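Local coordinates for protein neurotoxin (Clostridium botulinum, PDB 3N7L) that probably binds gangliosides on nerve-cell membranes, as the receptor-binding domain of a mosaic D/C botulinum neurotoxin, at residues Ser76-Ile81 / Ile222-Leu227; Ile132-Ala137 / Thr355-Ala360; Arg287-Thr292 / Ser367-Asn372; Arg298-Leu303 / Thr371-Ile376; Ser260-Gly265 / His394-Pro399. One frame throughout, in Å; residues are numbered along the deposited sequence.

Interaction 1: Ser76-Ile81 / Ile222-Leu227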
# COMPACT_ATOMS: atom_id res chain seq x y z
N SER A 76 10.20 -13.29 5.43
CA SER A 76 9.69 -12.25 4.54
C SER A 76 8.24 -12.52 4.19
O SER A 76 7.84 -13.67 4.07
CB SER A 76 10.53 -12.20 3.25
OG SER A 76 10.30 -13.35 2.44
N PHE A 77 7.46 -11.46 4.03
CA PHE A 77 6.06 -11.63 3.68
C PHE A 77 5.35 -10.31 3.43
O PHE A 77 5.78 -9.26 3.89
CB PHE A 77 5.32 -12.38 4.80
CG PHE A 77 5.36 -11.68 6.14
CD1 PHE A 77 4.34 -10.80 6.51
CD2 PHE A 77 6.40 -11.92 7.04
CE1 PHE A 77 4.37 -10.16 7.75
CE2 PHE A 77 6.43 -11.28 8.29
CZ PHE A 77 5.42 -10.40 8.64
N TRP A 78 4.26 -10.39 2.66
CA TRP A 78 3.45 -9.21 2.38
C TRP A 78 2.33 -9.25 3.40
O TRP A 78 1.79 -10.31 3.70
CB TRP A 78 2.85 -9.27 0.97
CG TRP A 78 3.79 -8.81 -0.08
CD1 TRP A 78 4.64 -9.58 -0.83
CD2 TRP A 78 4.02 -7.46 -0.50
NE1 TRP A 78 5.37 -8.80 -1.69
CE2 TRP A 78 5.01 -7.49 -1.51
CE3 TRP A 78 3.48 -6.22 -0.11
CZ2 TRP A 78 5.47 -6.32 -2.14
CZ3 TRP A 78 3.93 -5.06 -0.74
CH2 TRP A 78 4.92 -5.12 -1.75
N ILE A 79 2.00 -8.10 3.95
CA ILE A 79 0.94 -8.04 4.94
C ILE A 79 0.16 -6.75 4.83
O ILE A 79 0.68 -5.71 4.39
CB ILE A 79 1.50 -8.17 6.37
CG1 ILE A 79 0.38 -8.00 7.40
CG2 ILE A 79 2.59 -7.11 6.60
CD1 ILE A 79 0.79 -8.33 8.82
N ARG A 80 -1.11 -6.82 5.21
CA ARG A 80 -1.97 -5.66 5.22
C ARG A 80 -2.85 -5.75 6.46
O ARG A 80 -3.40 -6.81 6.76
CB ARG A 80 -2.86 -5.61 3.98
CG ARG A 80 -3.65 -4.32 3.92
CD ARG A 80 -4.74 -4.35 2.89
NE ARG A 80 -5.52 -3.12 3.00
CZ ARG A 80 -6.73 -2.95 2.49
NH1 ARG A 80 -7.35 -1.78 2.66
NH2 ARG A 80 -7.32 -3.93 1.82
N ILE A 81 -2.95 -4.65 7.19
CA ILE A 81 -3.77 -4.61 8.40
C ILE A 81 -4.79 -3.50 8.19
O ILE A 81 -4.42 -2.35 7.94
CB ILE A 81 -2.90 -4.27 9.64
CG1 ILE A 81 -1.79 -5.33 9.80
CG2 ILE A 81 -3.76 -4.23 10.90
CD1 ILE A 81 -0.79 -5.02 10.88
N ILE A 222 15.56 -7.46 -4.36
CA ILE A 222 15.30 -8.25 -5.56
C ILE A 222 14.05 -9.09 -5.28
O ILE A 222 13.18 -9.24 -6.14
CB ILE A 222 16.50 -9.17 -5.91
CG1 ILE A 222 17.64 -8.34 -6.50
CG2 ILE A 222 16.07 -10.25 -6.89
CD1 ILE A 222 18.86 -9.14 -6.86
N LEU A 223 13.97 -9.62 -4.07
CA LEU A 223 12.82 -10.43 -3.67
C LEU A 223 11.59 -9.53 -3.70
O LEU A 223 10.57 -9.87 -4.30
CB LEU A 223 13.02 -10.96 -2.25
CG LEU A 223 11.92 -11.87 -1.70
CD1 LEU A 223 11.74 -13.08 -2.61
CD2 LEU A 223 12.27 -12.30 -0.28
N PHE A 224 11.70 -8.38 -3.06
CA PHE A 224 10.64 -7.38 -2.99
C PHE A 224 10.03 -7.13 -4.37
O PHE A 224 8.82 -7.26 -4.58
CB PHE A 224 11.23 -6.08 -2.42
CG PHE A 224 10.25 -4.94 -2.33
CD1 PHE A 224 10.65 -3.65 -2.69
CD2 PHE A 224 8.96 -5.14 -1.84
CE1 PHE A 224 9.77 -2.57 -2.55
CE2 PHE A 224 8.08 -4.06 -1.70
CZ PHE A 224 8.49 -2.78 -2.05
N ASN A 225 10.88 -6.77 -5.32
CA ASN A 225 10.42 -6.48 -6.67
C ASN A 225 9.87 -7.67 -7.44
O ASN A 225 8.88 -7.54 -8.16
CB ASN A 225 11.56 -5.82 -7.45
CG ASN A 225 11.89 -4.43 -6.93
OD1 ASN A 225 13.04 -3.99 -6.97
ND2 ASN A 225 10.86 -3.72 -6.46
N SER A 226 10.48 -8.84 -7.29
CA SER A 226 10.04 -10.03 -8.00
C SER A 226 8.63 -10.50 -7.62
O SER A 226 8.01 -11.26 -8.36
CB SER A 226 11.02 -11.18 -7.77
OG SER A 226 10.90 -11.71 -6.46
N LEU A 227 8.15 -10.06 -6.46
CA LEU A 227 6.81 -10.45 -6.00
C LEU A 227 5.75 -9.44 -6.44
O LEU A 227 4.59 -9.52 -6.03
CB LEU A 227 6.80 -10.58 -4.47
CG LEU A 227 7.24 -11.91 -3.85
CD1 LEU A 227 8.52 -12.41 -4.50
CD2 LEU A 227 7.44 -11.73 -2.34
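The indole of Trp78 overlaps Phe224 only at its rim. CH2 of its six-membered ring comes to 3.3 Å from CE2 of Phe224, which it meets at the phenyl edge. The two planes are tilted by just 26°, but the rings are slid so far apart, with centroids 5.6 Å from each other, that hardly any face is shared. On the pyrrole side Trp78 runs past Leu227 in the opposite direction; NE1 lies 3.6 Å from CB of Leu227, which sits at the indole edge, and Leu227 CD2 lies against NE1 and CD1 of Trp78. Two residues back along the strand, OG of Ser76 touches CD2 of Leu223 at 3.5 Å. Strand 72-82 belongs to the lectin-like N-terminal half, whereas helix 217-226 leads towards the trefoil half. Phe144 adds a ring that meets both Trp78 and Phe224, and Arg206 makes a cation-pi contact with the indole. Across these segments the contact rests on van der Waals packing of aromatic and leucine carbons, with no polar pairing between them.

Interaction 2: Ile132-Ala137 / Thr355-Ala360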
# COMPACT_ATOMS: atom_id res chain seq x y z
N ILE A 132 2.91 8.34 12.06
CA ILE A 132 1.52 8.69 12.31
C ILE A 132 1.05 9.91 11.52
O ILE A 132 -0.06 9.90 10.97
CB ILE A 132 1.28 8.92 13.81
CG1 ILE A 132 1.62 7.64 14.58
CG2 ILE A 132 -0.19 9.29 14.05
CD1 ILE A 132 1.44 7.74 16.08
N SER A 133 1.89 10.93 11.43
CA SER A 133 1.51 12.15 10.71
C SER A 133 1.21 11.89 9.23
O SER A 133 0.41 12.61 8.62
CB SER A 133 2.60 13.21 10.84
OG SER A 133 3.72 12.91 10.02
N LYS A 134 1.85 10.88 8.65
CA LYS A 134 1.64 10.56 7.25
C LYS A 134 0.58 9.49 7.03
O LYS A 134 0.31 9.10 5.90
CB LYS A 134 2.94 10.07 6.61
CG LYS A 134 4.07 11.08 6.62
CD LYS A 134 5.28 10.49 5.95
CE LYS A 134 6.43 11.47 5.92
NZ LYS A 134 7.63 10.86 5.30
N ASN A 135 -0.02 9.00 8.12
CA ASN A 135 -1.04 7.97 8.01
C ASN A 135 -2.13 8.20 9.04
O ASN A 135 -2.44 7.33 9.84
CB ASN A 135 -0.40 6.59 8.23
CG ASN A 135 0.70 6.30 7.23
OD1 ASN A 135 0.42 5.88 6.10
ND2 ASN A 135 1.94 6.53 7.62
N ALA A 136 -2.72 9.39 9.00
CA ALA A 136 -3.76 9.76 9.95
C ALA A 136 -4.96 8.83 9.94
O ALA A 136 -5.55 8.57 10.99
CB ALA A 136 -4.21 11.20 9.70
N ALA A 137 -5.33 8.34 8.76
CA ALA A 137 -6.47 7.45 8.64
C ALA A 137 -6.09 6.00 8.93
O ALA A 137 -6.89 5.08 8.72
CB ALA A 137 -7.08 7.56 7.25
N THR A 355 6.66 4.74 -3.74
CA THR A 355 7.76 5.13 -2.86
C THR A 355 7.54 4.40 -1.54
O THR A 355 6.53 3.73 -1.36
CB THR A 355 7.77 6.65 -2.61
OG1 THR A 355 6.60 7.03 -1.88
CG2 THR A 355 7.80 7.41 -3.93
N PHE A 356 8.50 4.51 -0.64
CA PHE A 356 8.36 3.87 0.65
C PHE A 356 7.04 4.27 1.30
O PHE A 356 6.32 3.44 1.85
CB PHE A 356 9.51 4.27 1.58
CG PHE A 356 9.35 3.78 2.99
CD1 PHE A 356 9.72 2.49 3.34
CD2 PHE A 356 8.77 4.60 3.96
CE1 PHE A 356 9.51 2.01 4.64
CE2 PHE A 356 8.56 4.14 5.26
CZ PHE A 356 8.93 2.84 5.60
N ASP A 357 6.73 5.56 1.22
CA ASP A 357 5.52 6.11 1.84
C ASP A 357 4.18 5.89 1.17
O ASP A 357 3.14 5.97 1.84
CB ASP A 357 5.68 7.61 2.08
CG ASP A 357 6.70 7.95 3.14
OD1 ASP A 357 6.73 7.27 4.19
OD2 ASP A 357 7.47 8.91 2.94
N TYR A 358 4.16 5.61 -0.13
CA TYR A 358 2.87 5.44 -0.79
C TYR A 358 2.88 4.84 -2.19
O TYR A 358 3.91 4.82 -2.86
CB TYR A 358 2.17 6.80 -0.88
CG TYR A 358 3.05 7.88 -1.48
CD1 TYR A 358 3.69 8.82 -0.66
CD2 TYR A 358 3.30 7.92 -2.85
CE1 TYR A 358 4.56 9.76 -1.20
CE2 TYR A 358 4.18 8.86 -3.40
CZ TYR A 358 4.80 9.78 -2.57
OH TYR A 358 5.66 10.71 -3.11
N TYR A 359 1.71 4.37 -2.59
CA TYR A 359 1.47 3.82 -3.92
C TYR A 359 0.84 4.99 -4.66
O TYR A 359 -0.24 5.47 -4.27
CB TYR A 359 0.45 2.67 -3.86
CG TYR A 359 0.94 1.47 -3.10
CD1 TYR A 359 1.84 0.58 -3.69
CD2 TYR A 359 0.52 1.22 -1.79
CE1 TYR A 359 2.31 -0.53 -2.99
CE2 TYR A 359 0.99 0.12 -1.08
CZ TYR A 359 1.89 -0.75 -1.69
OH TYR A 359 2.36 -1.85 -1.01
N ALA A 360 1.49 5.47 -5.71
CA ALA A 360 0.95 6.61 -6.44
C ALA A 360 1.17 6.49 -7.94
O ALA A 360 1.50 5.43 -8.46
CB ALA A 360 1.56 7.91 -5.92
O HOH W 1 2.03 8.04 3.73
O HOH W 2 4.50 6.03 5.64
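Lys134 meets Asp357 through the end of its side chain. Its CG lies beside the backbone N (chi1 -61°) and the chain beyond is fully extended, which carries NZ to 3.1 Å from OD2 of Asp357. This salt bridge includes a hydrogen bond, but NZ comes from above the carboxylate, 43° out of its plane. The carbonyl O of Lys134 is joined to the carbonyl O of Asp357 by water 1, which donates to both at 3.0 Å. The contact joins the N-terminal half, of the concanavalin-like jelly-roll type, to the C-terminal beta-trefoil: residues 132-137 follow strand 122-129, and residues 355-360 run into the start of strand 359-366. At Asn135 the link is again through water. Water 2 accepts from ND2 of Asn135 at 3.3 Å and donates to OD1 of Asp357 at 2.9 Å, so each carboxylate oxygen has its own partner. ND2 of Asn135 also bonds to Asp131 O, while Lys141 NZ is a further donor to Asp357 O.

Interaction 3: Arg287-Thr292 / Ser367-Asn372. With SO4 (sulfate ion), chain C.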
# COMPACT_ATOMS: atom_id res chain seq x y z
N ARG A 287 -10.80 3.72 -19.53
CA ARG A 287 -9.74 3.35 -20.46
C ARG A 287 -9.96 3.76 -21.92
O ARG A 287 -11.07 3.65 -22.45
CB ARG A 287 -9.53 1.84 -20.36
CG ARG A 287 -8.71 1.20 -21.44
CD ARG A 287 -8.79 -0.32 -21.25
NE ARG A 287 -8.40 -1.06 -22.45
CZ ARG A 287 -7.14 -1.27 -22.81
NH1 ARG A 287 -6.14 -0.81 -22.07
NH2 ARG A 287 -6.88 -1.96 -23.92
N ILE A 288 -8.89 4.23 -22.56
CA ILE A 288 -8.94 4.60 -23.97
C ILE A 288 -8.00 3.68 -24.75
O ILE A 288 -8.41 3.08 -25.75
CB ILE A 288 -8.50 6.06 -24.21
CG1 ILE A 288 -9.40 7.02 -23.43
CG2 ILE A 288 -8.56 6.37 -25.70
CD1 ILE A 288 -8.91 8.46 -23.46
N ARG A 289 -6.76 3.56 -24.30
CA ARG A 289 -5.77 2.70 -24.96
C ARG A 289 -4.89 1.94 -23.97
O ARG A 289 -4.61 2.43 -22.88
CB ARG A 289 -4.86 3.51 -25.88
CG ARG A 289 -5.47 3.91 -27.21
CD ARG A 289 -4.41 4.50 -28.13
NE ARG A 289 -4.91 4.74 -29.49
CZ ARG A 289 -5.81 5.67 -29.80
NH1 ARG A 289 -6.21 5.82 -31.05
NH2 ARG A 289 -6.30 6.46 -28.86
N GLY A 290 -4.45 0.74 -24.37
CA GLY A 290 -3.59 -0.08 -23.53
C GLY A 290 -3.38 -1.50 -24.04
O GLY A 290 -4.26 -2.06 -24.69
N ASN A 291 -2.21 -2.07 -23.75
CA ASN A 291 -1.89 -3.44 -24.17
C ASN A 291 -2.93 -4.43 -23.64
O ASN A 291 -3.83 -4.85 -24.36
CB ASN A 291 -0.51 -3.85 -23.66
CG ASN A 291 0.62 -3.22 -24.46
OD1 ASN A 291 0.72 -2.00 -24.57
ND2 ASN A 291 1.49 -4.07 -25.02
N THR A 292 -2.78 -4.82 -22.38
CA THR A 292 -3.69 -5.75 -21.74
C THR A 292 -5.04 -5.07 -21.50
O THR A 292 -5.10 -3.86 -21.32
CB THR A 292 -3.14 -6.23 -20.39
OG1 THR A 292 -1.80 -6.71 -20.57
CG2 THR A 292 -4.00 -7.36 -19.82
N SER A 367 -1.54 13.64 -26.14
CA SER A 367 -1.76 14.37 -27.38
C SER A 367 -2.77 13.58 -28.18
O SER A 367 -2.47 12.49 -28.67
CB SER A 367 -0.46 14.50 -28.18
OG SER A 367 -0.68 15.25 -29.35
N ASN A 368 -3.98 14.12 -28.30
CA ASN A 368 -5.06 13.46 -29.04
C ASN A 368 -5.23 11.99 -28.69
O ASN A 368 -5.39 11.14 -29.57
CB ASN A 368 -4.82 13.62 -30.54
CG ASN A 368 -5.01 15.04 -31.01
OD1 ASN A 368 -4.11 15.65 -31.60
ND2 ASN A 368 -6.19 15.60 -30.75
N ALA A 369 -5.21 11.68 -27.39
CA ALA A 369 -5.38 10.32 -26.92
C ALA A 369 -4.32 9.31 -27.38
O ALA A 369 -4.60 8.12 -27.46
CB ALA A 369 -6.78 9.81 -27.28
N THR A 370 -3.11 9.79 -27.69
CA THR A 370 -2.02 8.89 -28.08
C THR A 370 -1.08 8.80 -26.87
O THR A 370 -1.37 9.38 -25.82
CB THR A 370 -1.20 9.42 -29.30
OG1 THR A 370 -0.61 10.69 -28.97
CG2 THR A 370 -2.09 9.57 -30.53
N THR A 371 0.03 8.08 -27.01
CA THR A 371 0.98 7.97 -25.91
C THR A 371 2.00 9.11 -25.93
O THR A 371 2.96 9.12 -25.15
CB THR A 371 1.73 6.62 -25.95
OG1 THR A 371 2.15 6.35 -27.29
CG2 THR A 371 0.83 5.50 -25.46
N ASN A 372 1.79 10.08 -26.82
CA ASN A 372 2.68 11.23 -26.93
C ASN A 372 2.32 12.21 -25.82
O ASN A 372 1.17 12.63 -25.70
CB ASN A 372 2.54 11.88 -28.30
CG ASN A 372 2.93 10.95 -29.43
OD1 ASN A 372 4.06 10.46 -29.47
ND2 ASN A 372 2.00 10.69 -30.34
S SO4 C . 1.25 -4.38 -20.14
O1 SO4 C . -0.11 -3.95 -20.46
O2 SO4 C . 1.35 -5.84 -20.28
O3 SO4 C . 1.61 -4.00 -18.74
O4 SO4 C . 2.18 -3.70 -21.06
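Arg289 reaches over to Ala369 with its guanidinium turned obliquely to the alanine carbonyl, and NH2 stands 2.8 Å from Ala369 O. The contact joins a classic beta bulge, in which Ile288 and Arg289 both face Val302, to the type I' turn Ser367-Thr370 of the C-terminal beta-trefoil. From CG to NE the arginine is extended, and its CD also passes Ala369 O, while NH2 lies 3.7 Å from Ala369 CB. Ile288 comes to the same methyl from its own branch: CG2, set anti to the backbone N, is 4.2 Å from CB of Ala369, a loose apolar touch. Ala369 therefore presents its carbonyl to the arginine and its methyl to both residues of the bulge. Arg343 of helix 339-345 packs against Ile288 and Ala369, and its guanidinium lies close to that of Arg289, a pair of like charges. Each loop is also braced internally. Arg287 NH2 bonds to Gly290 O, tying the bulge side back on itself, and on the other side Thr370 OG1 accepts from Asn372 N in an ST turn. Farther along the first loop, Thr292 OG1 and Asn231 ND2 hydrogen-bond a sulfate ion, probably from the crystallisation liquor. Within the turn Ser367 O takes two donors, Thr370 N at 2.9 Å and Thr370 OG1 at 2.6 Å, the latter in the carbonyl plane.

Interaction 4: Arg298-Leu303 / Thr371-Ile376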
# COMPACT_ATOMS: atom_id res chain seq x y z
N ARG A 298 -2.78 -0.00 -16.11
CA ARG A 298 -1.35 -0.26 -16.26
C ARG A 298 -0.58 0.94 -16.79
O ARG A 298 -1.15 1.84 -17.40
CB ARG A 298 -1.13 -1.45 -17.20
CG ARG A 298 -1.62 -2.77 -16.64
CD ARG A 298 -1.16 -3.95 -17.50
NE ARG A 298 -1.46 -5.23 -16.88
CZ ARG A 298 -2.69 -5.72 -16.76
NH1 ARG A 298 -3.71 -5.02 -17.23
NH2 ARG A 298 -2.89 -6.88 -16.16
N GLY A 299 0.73 0.90 -16.57
CA GLY A 299 1.63 1.96 -17.00
C GLY A 299 1.18 2.82 -18.17
O GLY A 299 0.28 3.63 -18.03
N GLU A 300 1.81 2.64 -19.32
CA GLU A 300 1.50 3.44 -20.50
C GLU A 300 0.06 3.52 -21.02
O GLU A 300 -0.15 3.91 -22.17
CB GLU A 300 2.42 3.02 -21.65
CG GLU A 300 3.85 3.48 -21.46
CD GLU A 300 3.98 4.99 -21.55
OE1 GLU A 300 3.76 5.54 -22.65
OE2 GLU A 300 4.30 5.62 -20.52
N ASN A 301 -0.92 3.16 -20.21
CA ASN A 301 -2.32 3.23 -20.65
C ASN A 301 -2.76 4.68 -20.86
O ASN A 301 -2.31 5.58 -20.16
CB ASN A 301 -3.27 2.60 -19.62
CG ASN A 301 -3.20 1.09 -19.59
OD1 ASN A 301 -2.36 0.46 -20.24
ND2 ASN A 301 -4.11 0.49 -18.82
N VAL A 302 -3.63 4.90 -21.85
CA VAL A 302 -4.18 6.23 -22.10
C VAL A 302 -5.60 6.15 -21.53
O VAL A 302 -6.34 5.21 -21.84
CB VAL A 302 -4.22 6.56 -23.61
CG1 VAL A 302 -4.70 8.00 -23.81
CG2 VAL A 302 -2.83 6.38 -24.22
N LEU A 303 -5.97 7.12 -20.71
CA LEU A 303 -7.28 7.10 -20.05
C LEU A 303 -7.86 8.49 -19.79
O LEU A 303 -7.23 9.51 -20.10
CB LEU A 303 -7.14 6.34 -18.72
CG LEU A 303 -5.95 6.80 -17.86
CD1 LEU A 303 -6.27 8.11 -17.16
CD2 LEU A 303 -5.60 5.73 -16.82
N THR A 371 0.03 8.08 -27.01
CA THR A 371 0.98 7.97 -25.91
C THR A 371 2.00 9.11 -25.93
O THR A 371 2.96 9.12 -25.15
CB THR A 371 1.73 6.62 -25.95
OG1 THR A 371 2.15 6.35 -27.29
CG2 THR A 371 0.83 5.50 -25.46
N ASN A 372 1.79 10.08 -26.82
CA ASN A 372 2.68 11.23 -26.93
C ASN A 372 2.32 12.21 -25.82
O ASN A 372 1.17 12.63 -25.70
CB ASN A 372 2.54 11.88 -28.30
CG ASN A 372 2.93 10.95 -29.43
OD1 ASN A 372 4.06 10.46 -29.47
ND2 ASN A 372 2.00 10.69 -30.34
N ARG A 373 3.32 12.58 -25.02
CA ARG A 373 3.11 13.48 -23.90
C ARG A 373 3.24 14.96 -24.23
O ARG A 373 4.13 15.36 -24.97
CB ARG A 373 4.10 13.12 -22.78
CG ARG A 373 4.06 11.65 -22.41
CD ARG A 373 5.07 11.31 -21.34
NE ARG A 373 5.03 9.89 -20.99
CZ ARG A 373 5.74 9.34 -20.02
NH1 ARG A 373 5.65 8.04 -19.77
NH2 ARG A 373 6.56 10.09 -19.28
N LEU A 374 2.34 15.75 -23.66
CA LEU A 374 2.32 17.20 -23.87
C LEU A 374 2.58 17.96 -22.58
O LEU A 374 2.92 19.14 -22.60
CB LEU A 374 0.98 17.65 -24.44
CG LEU A 374 0.55 17.11 -25.80
CD1 LEU A 374 -0.78 17.72 -26.19
CD2 LEU A 374 1.62 17.44 -26.83
N GLY A 375 2.39 17.30 -21.44
CA GLY A 375 2.60 17.97 -20.17
C GLY A 375 2.38 17.05 -18.99
O GLY A 375 2.08 15.87 -19.17
N ILE A 376 2.51 17.59 -17.78
CA ILE A 376 2.33 16.78 -16.59
C ILE A 376 1.29 17.42 -15.67
O ILE A 376 1.13 18.64 -15.65
CB ILE A 376 3.69 16.59 -15.85
CG1 ILE A 376 3.53 15.56 -14.72
CG2 ILE A 376 4.20 17.92 -15.31
CD1 ILE A 376 4.83 15.20 -14.05
O HOH W 3 4.16 7.99 -23.19
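The guanidinium of Arg373 receives the carboxylate of Glu300 at its edge, the two planes being only 27° apart. NH1 donates to OE2 of Glu300 at 2.9 Å with an N-H...O angle of 143°, and the oxygen lies almost exactly in the guanidinium plane. OE2 is met on its syn side, slightly out of the carboxylate plane; a single N-H, that of NH1, makes the bridge. Phe364 makes a cation-pi contact with the same arginine. Glu300 is bent at its second torsion (chi2 -67°), which brings the carboxylate round towards Arg373, whereas the arginine is extended as far as NE. Water 3 fastens the other oxygen: it donates to Glu300 OE1 and to Thr371 O and accepts from Arg373 NE at 3.0 Å, so three groups share one solvent molecule. Beside the salt bridge, Thr371 CG2 packs 4.0 Å from Val302 CG2 and 3.8 Å from Glu300 O. In the beta-trefoil, the contact sits where residues 298-301 run into strand 302-308 and Thr371 leads into strand 373-384. Strand 348-354 lies beside it, with Ile349 touching both Glu300 and Arg373, and Ser366 of strand 359-366 packs on Val302.

Interaction 5: Ser260-Gly265 / His394-Pro399. With SO4 (sulfate ion), chain B.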
# COMPACT_ATOMS: atom_id res chain seq x y z
N SER A 260 -13.67 19.20 -4.96
CA SER A 260 -14.94 19.88 -5.06
C SER A 260 -14.98 20.56 -6.43
O SER A 260 -14.06 20.41 -7.23
CB SER A 260 -15.10 20.92 -3.95
OG SER A 260 -16.41 21.44 -3.96
N LYS A 261 -16.04 21.31 -6.68
CA LYS A 261 -16.20 21.99 -7.96
C LYS A 261 -16.83 23.36 -7.78
O LYS A 261 -17.69 23.56 -6.92
CB LYS A 261 -17.07 21.12 -8.88
CG LYS A 261 -17.49 21.75 -10.21
CD LYS A 261 -18.36 20.75 -10.99
CE LYS A 261 -18.82 21.29 -12.35
NZ LYS A 261 -19.83 22.39 -12.26
N LYS A 262 -16.38 24.32 -8.59
CA LYS A 262 -16.92 25.67 -8.58
C LYS A 262 -16.87 26.13 -10.02
O LYS A 262 -15.80 26.29 -10.59
CB LYS A 262 -16.11 26.61 -7.70
CG LYS A 262 -16.74 27.99 -7.61
CD LYS A 262 -16.21 28.80 -6.45
CE LYS A 262 -16.97 30.11 -6.34
NZ LYS A 262 -16.49 30.90 -5.17
N GLY A 263 -18.04 26.33 -10.63
CA GLY A 263 -18.05 26.73 -12.02
C GLY A 263 -17.47 25.56 -12.81
O GLY A 263 -17.77 24.40 -12.53
N ASN A 264 -16.61 25.86 -13.78
CA ASN A 264 -15.99 24.81 -14.59
C ASN A 264 -14.80 24.18 -13.89
O ASN A 264 -14.32 23.12 -14.31
CB ASN A 264 -15.49 25.38 -15.92
CG ASN A 264 -16.61 25.86 -16.81
OD1 ASN A 264 -17.51 25.10 -17.15
ND2 ASN A 264 -16.55 27.13 -17.20
N GLY A 265 -14.33 24.82 -12.83
CA GLY A 265 -13.14 24.32 -12.16
C GLY A 265 -13.26 23.30 -11.04
O GLY A 265 -14.25 23.24 -10.31
N HIS A 394 -9.96 35.23 -6.44
CA HIS A 394 -9.85 34.42 -5.23
C HIS A 394 -8.82 33.33 -5.44
O HIS A 394 -8.68 32.81 -6.54
CB HIS A 394 -11.20 33.76 -4.91
CG HIS A 394 -12.33 34.73 -4.80
ND1 HIS A 394 -12.67 35.35 -3.62
CD2 HIS A 394 -13.18 35.22 -5.74
CE1 HIS A 394 -13.68 36.18 -3.83
NE2 HIS A 394 -14.01 36.11 -5.10
N GLU A 395 -8.10 33.00 -4.37
CA GLU A 395 -7.10 31.94 -4.43
C GLU A 395 -7.82 30.60 -4.42
O GLU A 395 -8.68 30.36 -3.58
CB GLU A 395 -6.15 32.03 -3.22
CG GLU A 395 -5.13 33.17 -3.29
CD GLU A 395 -3.94 32.85 -4.19
OE1 GLU A 395 -3.24 33.80 -4.63
OE2 GLU A 395 -3.67 31.66 -4.46
N TYR A 396 -7.48 29.75 -5.38
CA TYR A 396 -8.06 28.42 -5.48
C TYR A 396 -6.94 27.41 -5.63
O TYR A 396 -6.03 27.61 -6.44
CB TYR A 396 -8.99 28.31 -6.70
CG TYR A 396 -10.28 29.08 -6.59
CD1 TYR A 396 -11.26 28.71 -5.66
CD2 TYR A 396 -10.51 30.21 -7.36
CE1 TYR A 396 -12.44 29.45 -5.51
CE2 TYR A 396 -11.68 30.96 -7.22
CZ TYR A 396 -12.64 30.57 -6.29
OH TYR A 396 -13.79 31.32 -6.14
N LEU A 397 -7.01 26.34 -4.84
CA LEU A 397 -6.02 25.27 -4.93
C LEU A 397 -6.63 24.40 -6.02
O LEU A 397 -7.74 23.87 -5.85
CB LEU A 397 -5.93 24.51 -3.61
CG LEU A 397 -4.95 23.34 -3.54
CD1 LEU A 397 -3.53 23.81 -3.89
CD2 LEU A 397 -4.99 22.73 -2.15
N ILE A 398 -5.93 24.27 -7.14
CA ILE A 398 -6.47 23.53 -8.26
C ILE A 398 -5.51 22.57 -8.94
O ILE A 398 -4.29 22.69 -8.81
CB ILE A 398 -6.92 24.49 -9.38
CG1 ILE A 398 -5.69 25.27 -9.89
CG2 ILE A 398 -7.98 25.47 -8.86
CD1 ILE A 398 -5.88 25.90 -11.26
N PRO A 399 -6.06 21.59 -9.66
CA PRO A 399 -5.23 20.63 -10.38
C PRO A 399 -4.82 21.47 -11.60
O PRO A 399 -5.66 22.17 -12.17
CB PRO A 399 -6.20 19.50 -10.72
CG PRO A 399 -7.50 20.22 -10.87
CD PRO A 399 -7.49 21.24 -9.77
S SO4 B . -16.98 38.24 -5.50
O1 SO4 B . -16.70 39.16 -4.39
O2 SO4 B . -18.01 38.83 -6.38
O3 SO4 B . -17.47 36.94 -4.97
O4 SO4 B . -15.73 38.03 -6.26
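Lys262 stretches from its CB across the hydroxyl end of Tyr396. Its CG stands anti to the backbone N (chi1 -176°) and the rest of the chain is extended, which takes the tip away from its own strand. CD is the first atom to touch, 3.5 Å from Tyr396 OH and 3.9 Å from CE1, and it lies obliquely to the ring. CE follows at 3.4 Å from the same oxygen, and NZ closes the approach with a hydrogen bond to Tyr396 OH at 2.9 Å. The lysine and tyrosine side chains cross at about a right angle. Both belong to the C-terminal beta-trefoil: Lys262 ends strand 257-262 and opens the type II' turn Lys262-Gly265 of a two-stranded hairpin, whereas Tyr396 is on strand 394-402. Asp389 binds both tips, OD1 in a salt bridge with Lys262 NZ and OD2 in a hydrogen bond with Tyr396 OH, and probably offsets the lysine charge. Two residues before the tyrosine, His394 NE2 donates to O4 of a sulfate ion at 2.8 Å, at the edge of the imidazole. Backbone N atoms of Tyr390, Trp391 and Phe392 complete the grip on that anion, which probably came from the crystallisation liquor.

How the interactions relate
From the N terminus, strand residues 76-81 open interaction 1, and residues 132-137 open interaction 2 before 222-227 closes the first; the two therefore cross. Interaction 1 ties the lectin-like half to helix 217-226, and interaction 2 ties it to the trefoil. They touch through Trp78 and Tyr359. Interaction 5 opens at 260-265, within the span of interaction 2, and closes last at 394-399. Interactions 3 and 4 lie within the span of interaction 5; they open at 287-292 and 298-303 and end on one stretch, sharing Thr371 and Asn372, centres about 6 Å apart. Closing at 355-360, interaction 2 crosses all three. These three join parts of the trefoil, with strands 373-384 and 394-402 as sheet neighbours.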